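Side-chain contacts in uncharacterized protein YLR132C (Kluyveromyces marxianus, PDB 6PFQ), which probably acts as a nuclease, a Usb1-type U6 snRNA phosphodiesterase of the 2H superfamily that binds UMP: residues A[35-39]-A[40-44]; A[180-183]-A[184-188]; A[73-76]-A[77-81]; A[146-149]-A[150-154]. One frame throughout, in Å; residues are numbered along the deposited sequence.

Contact 1: residues A[35-39]-A[40-44]; sequences AVMDT and HHRNS
R42 N donates to M37 O at 2.8 Å in a nearly straight bond, and H41 N reaches D38 O at 3.0 Å. H41 has positive phi (57°). Together these bonds make a Schellman motif, with H41 as the C-prime residue, which ends helix 20-39. The last turn before it keeps its helical bond from H40 N to V36 O. One water bridges the turn: it donates to D38 OD1 and to R42 O and accepts from S44 OG.

The H40 ring brings its edge to the backbone, with CD2 3.3 Å from V36 O and the oxygen in the ring plane. Its CG stands anti to the carbonyl carbon (chi1 -71°), which sets the ring alongside V36, and CD2 lies 3.9 Å from V36 CG1. NE2 is hydrogen-bonded to E186 OE1 on helix 169-186. With an alanine in its place, E186 OE1 would probably lose this partner and V36 CG1 its neighbouring ring. M37 bends at chi2 and chi3, and its SD passes 4.0 Å from R42 CB; its side chain also packs on L182 and V183. The R42 guanidinium hydrogen-bonds to S178 OG and to the backbone oxygen of R175.

The carbonyls of V36, M37 and D38 are thus met by main-chain N-H groups, while the side chains of H40 and R42 spend their polar ends on the neighbouring helix.

Contact 2: residues A[180-183]-A[184-188]; sequences RNLV and ATEAS
T185 grips N181 O twice. T185 N donates to N181 O at 2.9 Å and T185 OG1 to the same N181 O at 3.0 Å, and the two donors come from opposite faces of the carbonyl plane. OG1 can do this because it sits between the backbone N and the carbonyl carbon (chi1 63°), turned back toward the preceding turn. The other main-chain bonds run four residues back: A184 N to R180 O, E186 N to L182 O and A187 N to V183 O. The last is the most bent, at 138°, with its donor above the carbonyl plane. It falls where A187 leaves helical geometry. S188 OG lies 3.1 Å from V183 O and 2.9 Å from A184 O, and its single proton may go to either.

The side-chain contacts follow the same spacing. T185 CG2 comes within 3.3 Å of N181 OD1, a methyl against an amide oxygen. L182 CD1 rests against the carboxylate of E186, 3.6 Å from CD, so a leucine methyl flanks a charged group whose OE1 is hydrogen-bonded to H40 NE2. V183 CB and A187 CB meet more loosely at 4.3 Å.

This is the C-terminal end of helix 169-186. E186 and A187 pack on V36 of helix 20-39. V183 and S188 touch W102 of strand 102-106, and A187 O accepts from W102 NE1. R180 NH2 donates to V104 O of the same strand and NH1 forms a salt bridge with D177, so the helix end lies between helix 20-39 and strand 102-106.

Contact 3: residues A[73-76]-A[77-81]; sequences SELE and EKMGR
K78 lies one turn after E74 on helix 72-88, and its chain runs past that residue. Its CB is 3.4 Å from E74 O, and its CG comes closer to the same oxygen, at 3.1 Å. CG also meets E74 CG at 3.7 Å, so the two methylene chains touch near their bases. A bend at chi2 (-76°) turns the rest of the lysine back past E74, and CE is still 4.2 Å from E74 CG. NZ at the tip remains 5.4 Å from E74 OE1. The charges are opposite but do not pair directly, and any attraction is probably modest. E74 uses its OE2 to accept from A70 N, while N71 OD1 accepts from E74 N.

The backbone beneath is regular alpha helix. K78 N donates to E74 O almost straight, and matching bonds join E77 to S73, M79 to L75 and G80 to E76. In the 2H phosphodiesterase fold of this chain, the helix lies against the four-stranded antiparallel sheet that includes strand 204-209. L75 and M79 supply its buried side. L75 CD1 is 4.2 Å from M79 CG, and the pair packs on V209 and A207 of that strand and on F69.

The other charged pair lies at the surface. R81 NH1 and E77 OE2 form a salt bridge of 2.9 Å. The oxygen uses its anti lone pair and lies near the guanidinium plane. E77 bends at chi2, and its CG rests 3.2 Å from S73 O.

Contact 4: residues A[146-149]-A[150-154]; sequences QPVG and LNNLH
N152 clamps the chain before it with both ends of its amide. OD1 accepts from G149 N at 2.9 Å, in a nearly straight bond with the donor above the carbonyl plane. ND2 donates to P147 O at 3.0 Å, tilted from the amide plane. The side chain can turn back this far because CG sits between the backbone N and the carbonyl carbon (chi1 57°). N152 N closes a type I beta turn over 149-152 by donating to G149 O at 2.9 Å, also from above the carbonyl plane. G149 is thus held at both its N and its O by one residue. A leucine in place of N152 would probably leave G149 N and P147 O without these partners and free the 147-149 chain to shift.

The turn leads into strand 154-161 of the 2H fold, and N152 and H154 belong to the UMP-binding site, without UMP in this model. H154 ND1 donates to N152 O at 2.8 Å, nearly straight, with the oxygen in the ring plane. This fixes the rotation of the imidazole, which also stacks on Y105. H154 NE2 and P147 O each bond to a glycerol, probably from the crystallisation liquor.

Away from this clamp the packing is looser. V148 CG1 meets L153 CD2 at 4.3 Å, and L153 continues onto R124 and L131 of helix 121-137. L150 packs on K128 and L131 of that helix. On the exposed side, P147 gives little beyond its carbonyl, and of the N151 side chain OD1 comes nearest, 3.6 Å from G149 C.

Contacts 1 and 2 touch and share their setting: one ends helix 20-39, the other ends helix 169-186. They touch through H40 and E186. Contact 1 is mainly surface, while contact 2 is partly buried. Contact 3 lies on the opposite side of the chain's centre, about 45 Å from contact 1 between centres. It lies mid-helix, with a buried apolar side and charged outer chains. Contact 4 sits nearest the chain's centre and alone carries UMP-site residues. There a side-chain amide holds a loop, whereas contacts 2 and 3 depend chiefly on helical backbone bonds and contact 1 on a Schellman cap.

Contact 1: residues A[35-39]-A[40-44]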
# COMPACT_ATOMS: atom_id res chain seq x y z
N ALA A 35 14.45 15.33 5.68
CA ALA A 35 15.38 16.17 6.44
C ALA A 35 15.75 15.51 7.76
O ALA A 35 16.91 15.58 8.19
CB ALA A 35 14.75 17.56 6.70
N VAL A 36 14.79 14.86 8.41
CA VAL A 36 15.10 14.08 9.62
C VAL A 36 15.99 12.88 9.28
O VAL A 36 16.93 12.57 10.02
CB VAL A 36 13.80 13.66 10.32
CG1 VAL A 36 14.13 12.80 11.52
CG2 VAL A 36 12.97 14.89 10.74
N MET A 37 15.73 12.18 8.17
CA MET A 37 16.63 11.07 7.81
C MET A 37 18.06 11.58 7.60
O MET A 37 19.02 10.97 8.08
CB MET A 37 16.13 10.34 6.56
CG MET A 37 14.70 9.79 6.65
SD MET A 37 14.53 8.60 8.00
CE MET A 37 13.92 9.68 9.31
N ASP A 38 18.21 12.71 6.91
CA ASP A 38 19.55 13.27 6.69
C ASP A 38 20.24 13.58 8.01
O ASP A 38 21.42 13.25 8.19
CB ASP A 38 19.44 14.56 5.88
CG ASP A 38 19.19 14.31 4.43
OD1 ASP A 38 19.46 13.19 3.97
OD2 ASP A 38 18.74 15.25 3.73
N THR A 39 19.54 14.28 8.90
CA THR A 39 20.12 14.62 10.20
C THR A 39 20.65 13.40 10.92
O THR A 39 21.71 13.44 11.55
CB THR A 39 19.05 15.28 11.06
OG1 THR A 39 18.75 16.56 10.50
CG2 THR A 39 19.49 15.40 12.50
N HIS A 40 19.94 12.27 10.81
CA HIS A 40 20.31 11.07 11.52
C HIS A 40 21.11 10.09 10.68
O HIS A 40 21.28 8.95 11.10
CB HIS A 40 19.05 10.40 12.07
CG HIS A 40 18.44 11.17 13.19
ND1 HIS A 40 18.70 10.88 14.51
CD2 HIS A 40 17.63 12.25 13.20
CE1 HIS A 40 18.05 11.73 15.29
NE2 HIS A 40 17.39 12.57 14.52
N HIS A 41 21.59 10.52 9.51
CA HIS A 41 22.43 9.69 8.64
C HIS A 41 21.72 8.38 8.28
O HIS A 41 22.33 7.30 8.26
CB HIS A 41 23.80 9.44 9.28
CG HIS A 41 24.52 10.70 9.63
ND1 HIS A 41 24.65 11.15 10.93
CD2 HIS A 41 25.07 11.65 8.85
CE1 HIS A 41 25.29 12.30 10.93
NE2 HIS A 41 25.55 12.63 9.68
N ARG A 42 20.43 8.50 7.99
CA ARG A 42 19.62 7.39 7.51
C ARG A 42 19.33 7.54 6.02
O ARG A 42 19.36 8.64 5.48
CB ARG A 42 18.28 7.32 8.25
CG ARG A 42 18.41 7.26 9.75
CD ARG A 42 18.32 5.85 10.21
NE ARG A 42 18.27 5.73 11.67
CZ ARG A 42 17.85 4.64 12.29
NH1 ARG A 42 17.43 3.58 11.58
NH2 ARG A 42 17.85 4.60 13.61
N ASN A 43 18.99 6.42 5.38
CA ASN A 43 18.51 6.46 4.00
C ASN A 43 17.21 7.25 3.88
O ASN A 43 16.34 7.22 4.76
CB ASN A 43 18.30 5.03 3.48
CG ASN A 43 19.59 4.38 3.00
OD1 ASN A 43 20.63 5.02 3.00
ND2 ASN A 43 19.52 3.11 2.59
N SER A 44 17.09 7.99 2.78
CA SER A 44 15.90 8.77 2.47
C SER A 44 14.85 7.97 1.68
O SER A 44 15.15 7.00 0.98
CB SER A 44 16.29 10.03 1.69
OG SER A 44 16.80 10.99 2.60
O HOH W 1 19.44 10.44 3.75

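Contact 2: residues A[180-183]-A[184-188]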
# COMPACT_ATOMS: atom_id res chain seq x y z
N ARG A 180 11.52 3.07 12.57
CA ARG A 180 10.12 3.27 12.90
C ARG A 180 9.97 4.23 14.08
O ARG A 180 9.13 5.14 14.06
CB ARG A 180 9.47 1.93 13.25
CG ARG A 180 9.28 1.03 12.00
CD ARG A 180 9.02 -0.40 12.46
NE ARG A 180 8.48 -1.21 11.35
CZ ARG A 180 8.46 -2.54 11.36
NH1 ARG A 180 8.99 -3.18 12.41
NH2 ARG A 180 7.93 -3.21 10.33
N ASN A 181 10.80 4.05 15.12
CA ASN A 181 10.71 4.97 16.25
C ASN A 181 11.13 6.38 15.86
O ASN A 181 10.56 7.35 16.36
CB ASN A 181 11.59 4.48 17.42
CG ASN A 181 11.62 5.49 18.58
OD1 ASN A 181 10.64 5.64 19.29
ND2 ASN A 181 12.73 6.20 18.74
N LEU A 182 12.14 6.50 15.01
CA LEU A 182 12.64 7.82 14.64
C LEU A 182 11.58 8.62 13.87
O LEU A 182 11.33 9.79 14.19
CB LEU A 182 13.93 7.68 13.84
CG LEU A 182 14.50 8.98 13.30
CD1 LEU A 182 14.85 9.93 14.47
CD2 LEU A 182 15.69 8.71 12.36
N VAL A 183 10.95 8.01 12.85
CA VAL A 183 9.98 8.80 12.09
C VAL A 183 8.79 9.14 12.96
O VAL A 183 8.24 10.26 12.86
CB VAL A 183 9.54 8.12 10.78
CG1 VAL A 183 10.73 7.93 9.86
CG2 VAL A 183 8.81 6.78 11.01
N ALA A 184 8.42 8.24 13.89
CA ALA A 184 7.29 8.53 14.76
C ALA A 184 7.61 9.64 15.77
O ALA A 184 6.75 10.48 16.07
CB ALA A 184 6.86 7.25 15.48
N THR A 185 8.81 9.65 16.32
CA THR A 185 9.11 10.63 17.37
C THR A 185 9.56 11.98 16.82
O THR A 185 9.27 13.02 17.42
CB THR A 185 10.20 10.11 18.31
OG1 THR A 185 11.40 9.93 17.57
CG2 THR A 185 9.84 8.80 18.90
N GLU A 186 10.27 11.99 15.69
CA GLU A 186 10.89 13.22 15.22
C GLU A 186 10.38 13.71 13.87
O GLU A 186 10.75 14.82 13.48
CB GLU A 186 12.43 13.05 15.12
CG GLU A 186 13.12 12.97 16.48
CD GLU A 186 14.64 13.00 16.38
OE1 GLU A 186 15.17 13.55 15.38
OE2 GLU A 186 15.31 12.48 17.30
N ALA A 187 9.55 12.94 13.16
CA ALA A 187 9.15 13.33 11.80
C ALA A 187 7.64 13.29 11.58
O ALA A 187 7.18 13.17 10.44
CB ALA A 187 9.84 12.43 10.77
N SER A 188 6.85 13.47 12.64
CA SER A 188 5.39 13.35 12.61
C SER A 188 4.60 14.66 12.60
O SER A 188 3.37 14.61 12.61
CB SER A 188 4.92 12.52 13.82
OG SER A 188 5.38 11.20 13.67

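Contact 3: residues A[73-76]-A[77-81]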
# COMPACT_ATOMS: atom_id res chain seq x y z
N SER A 73 -6.83 -22.00 -15.35
CA SER A 73 -8.22 -22.28 -15.04
C SER A 73 -8.56 -21.82 -13.63
O SER A 73 -9.61 -21.20 -13.40
CB SER A 73 -8.53 -23.77 -15.20
OG SER A 73 -8.35 -24.20 -16.53
N GLU A 74 -7.68 -22.10 -12.67
CA GLU A 74 -7.99 -21.69 -11.31
C GLU A 74 -7.95 -20.16 -11.19
O GLU A 74 -8.83 -19.57 -10.56
CB GLU A 74 -7.03 -22.35 -10.32
CG GLU A 74 -7.11 -21.74 -8.92
CD GLU A 74 -5.96 -22.12 -8.00
OE1 GLU A 74 -6.22 -22.51 -6.84
OE2 GLU A 74 -4.79 -22.01 -8.41
N LEU A 75 -6.99 -19.52 -11.85
CA LEU A 75 -6.94 -18.05 -11.90
C LEU A 75 -8.27 -17.47 -12.36
O LEU A 75 -8.83 -16.59 -11.71
CB LEU A 75 -5.83 -17.61 -12.86
CG LEU A 75 -5.69 -16.14 -13.29
CD1 LEU A 75 -4.88 -15.33 -12.32
CD2 LEU A 75 -5.04 -16.09 -14.67
N GLU A 76 -8.79 -17.98 -13.47
CA GLU A 76 -10.05 -17.46 -14.01
C GLU A 76 -11.24 -17.82 -13.12
O GLU A 76 -12.10 -16.97 -12.86
CB GLU A 76 -10.29 -18.00 -15.42
CG GLU A 76 -9.17 -17.76 -16.43
CD GLU A 76 -9.40 -18.53 -17.74
OE1 GLU A 76 -9.10 -17.98 -18.82
OE2 GLU A 76 -9.90 -19.69 -17.70
N GLU A 77 -11.29 -19.05 -12.62
CA GLU A 77 -12.38 -19.44 -11.72
C GLU A 77 -12.42 -18.52 -10.51
O GLU A 77 -13.48 -17.97 -10.17
CB GLU A 77 -12.22 -20.90 -11.26
CG GLU A 77 -12.47 -21.97 -12.29
CD GLU A 77 -13.71 -21.71 -13.10
OE1 GLU A 77 -13.58 -21.62 -14.33
OE2 GLU A 77 -14.80 -21.55 -12.48
N LYS A 78 -11.29 -18.38 -9.83
CA LYS A 78 -11.28 -17.65 -8.57
C LYS A 78 -11.40 -16.15 -8.79
O LYS A 78 -12.17 -15.48 -8.08
CB LYS A 78 -10.01 -17.99 -7.79
CG LYS A 78 -9.75 -19.48 -7.59
CD LYS A 78 -10.64 -20.08 -6.53
CE LYS A 78 -10.36 -21.56 -6.34
NZ LYS A 78 -11.45 -22.22 -5.57
N MET A 79 -10.68 -15.58 -9.77
CA MET A 79 -10.79 -14.14 -10.00
C MET A 79 -12.18 -13.77 -10.49
O MET A 79 -12.72 -12.73 -10.10
CB MET A 79 -9.73 -13.63 -10.97
CG MET A 79 -8.26 -13.75 -10.49
SD MET A 79 -7.95 -12.84 -8.94
CE MET A 79 -8.16 -11.13 -9.46
N GLY A 80 -12.78 -14.59 -11.36
CA GLY A 80 -14.15 -14.31 -11.78
C GLY A 80 -15.13 -14.32 -10.63
O GLY A 80 -15.97 -13.42 -10.51
N ARG A 81 -15.02 -15.30 -9.72
CA ARG A 81 -15.88 -15.30 -8.54
C ARG A 81 -15.64 -14.06 -7.69
O ARG A 81 -16.58 -13.47 -7.16
CB ARG A 81 -15.66 -16.58 -7.72
CG ARG A 81 -16.45 -17.83 -8.23
CD ARG A 81 -15.93 -19.11 -7.55
NE ARG A 81 -16.73 -20.31 -7.81
CZ ARG A 81 -16.54 -21.13 -8.84
NH1 ARG A 81 -15.56 -20.89 -9.72
NH2 ARG A 81 -17.31 -22.20 -9.00

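Contact 4: residues A[146-149]-A[150-154]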
# COMPACT_ATOMS: atom_id res chain seq x y z
N GLN A 146 3.45 -12.45 3.39
CA GLN A 146 3.11 -11.07 3.74
C GLN A 146 1.61 -10.91 3.56
O GLN A 146 1.14 -10.34 2.56
CB GLN A 146 3.88 -10.05 2.90
CG GLN A 146 5.37 -10.15 3.08
CD GLN A 146 6.03 -8.88 2.68
OE1 GLN A 146 5.88 -8.41 1.55
NE2 GLN A 146 6.75 -8.27 3.60
N PRO A 147 0.82 -11.38 4.51
CA PRO A 147 -0.63 -11.35 4.34
C PRO A 147 -1.14 -9.93 4.35
O PRO A 147 -0.54 -9.02 4.95
CB PRO A 147 -1.13 -12.14 5.55
CG PRO A 147 -0.10 -11.90 6.60
CD PRO A 147 1.23 -11.76 5.88
N VAL A 148 -2.23 -9.72 3.63
CA VAL A 148 -2.94 -8.46 3.63
C VAL A 148 -4.22 -8.69 4.41
O VAL A 148 -4.91 -9.68 4.16
CB VAL A 148 -3.24 -7.98 2.20
CG1 VAL A 148 -4.24 -6.86 2.22
CG2 VAL A 148 -1.95 -7.58 1.50
N GLY A 149 -4.52 -7.80 5.36
CA GLY A 149 -5.73 -7.98 6.14
C GLY A 149 -6.16 -6.69 6.78
O GLY A 149 -5.47 -5.67 6.70
N LEU A 150 -7.30 -6.75 7.48
CA LEU A 150 -7.82 -5.56 8.14
C LEU A 150 -6.79 -4.93 9.05
O LEU A 150 -6.72 -3.70 9.17
CB LEU A 150 -9.08 -5.90 8.96
CG LEU A 150 -10.41 -5.92 8.20
CD1 LEU A 150 -11.56 -6.37 9.12
CD2 LEU A 150 -10.72 -4.56 7.59
N ASN A 151 -5.96 -5.75 9.68
CA ASN A 151 -5.01 -5.22 10.64
C ASN A 151 -3.91 -4.40 9.99
O ASN A 151 -3.27 -3.63 10.70
CB ASN A 151 -4.38 -6.38 11.42
CG ASN A 151 -3.49 -7.24 10.53
OD1 ASN A 151 -3.86 -7.58 9.41
ND2 ASN A 151 -2.31 -7.60 11.04
N ASN A 152 -3.65 -4.55 8.68
CA ASN A 152 -2.51 -3.82 8.13
C ASN A 152 -2.85 -3.03 6.87
O ASN A 152 -1.93 -2.60 6.18
CB ASN A 152 -1.31 -4.74 7.85
CG ASN A 152 -1.64 -5.92 6.91
OD1 ASN A 152 -2.48 -5.80 5.98
ND2 ASN A 152 -0.98 -7.07 7.14
N LEU A 153 -4.13 -2.76 6.59
CA LEU A 153 -4.44 -1.90 5.45
C LEU A 153 -3.74 -0.57 5.59
O LEU A 153 -3.80 0.04 6.66
CB LEU A 153 -5.95 -1.64 5.33
CG LEU A 153 -6.76 -2.90 4.94
CD1 LEU A 153 -8.27 -2.54 5.09
CD2 LEU A 153 -6.39 -3.32 3.50
N HIS A 154 -3.11 -0.09 4.51
CA HIS A 154 -2.34 1.15 4.59
C HIS A 154 -2.19 1.77 3.20
O HIS A 154 -2.46 1.13 2.19
CB HIS A 154 -0.95 0.89 5.18
CG HIS A 154 -0.10 -0.01 4.32
ND1 HIS A 154 -0.21 -1.39 4.33
CD2 HIS A 154 0.89 0.29 3.43
CE1 HIS A 154 0.68 -1.91 3.50
NE2 HIS A 154 1.34 -0.92 2.93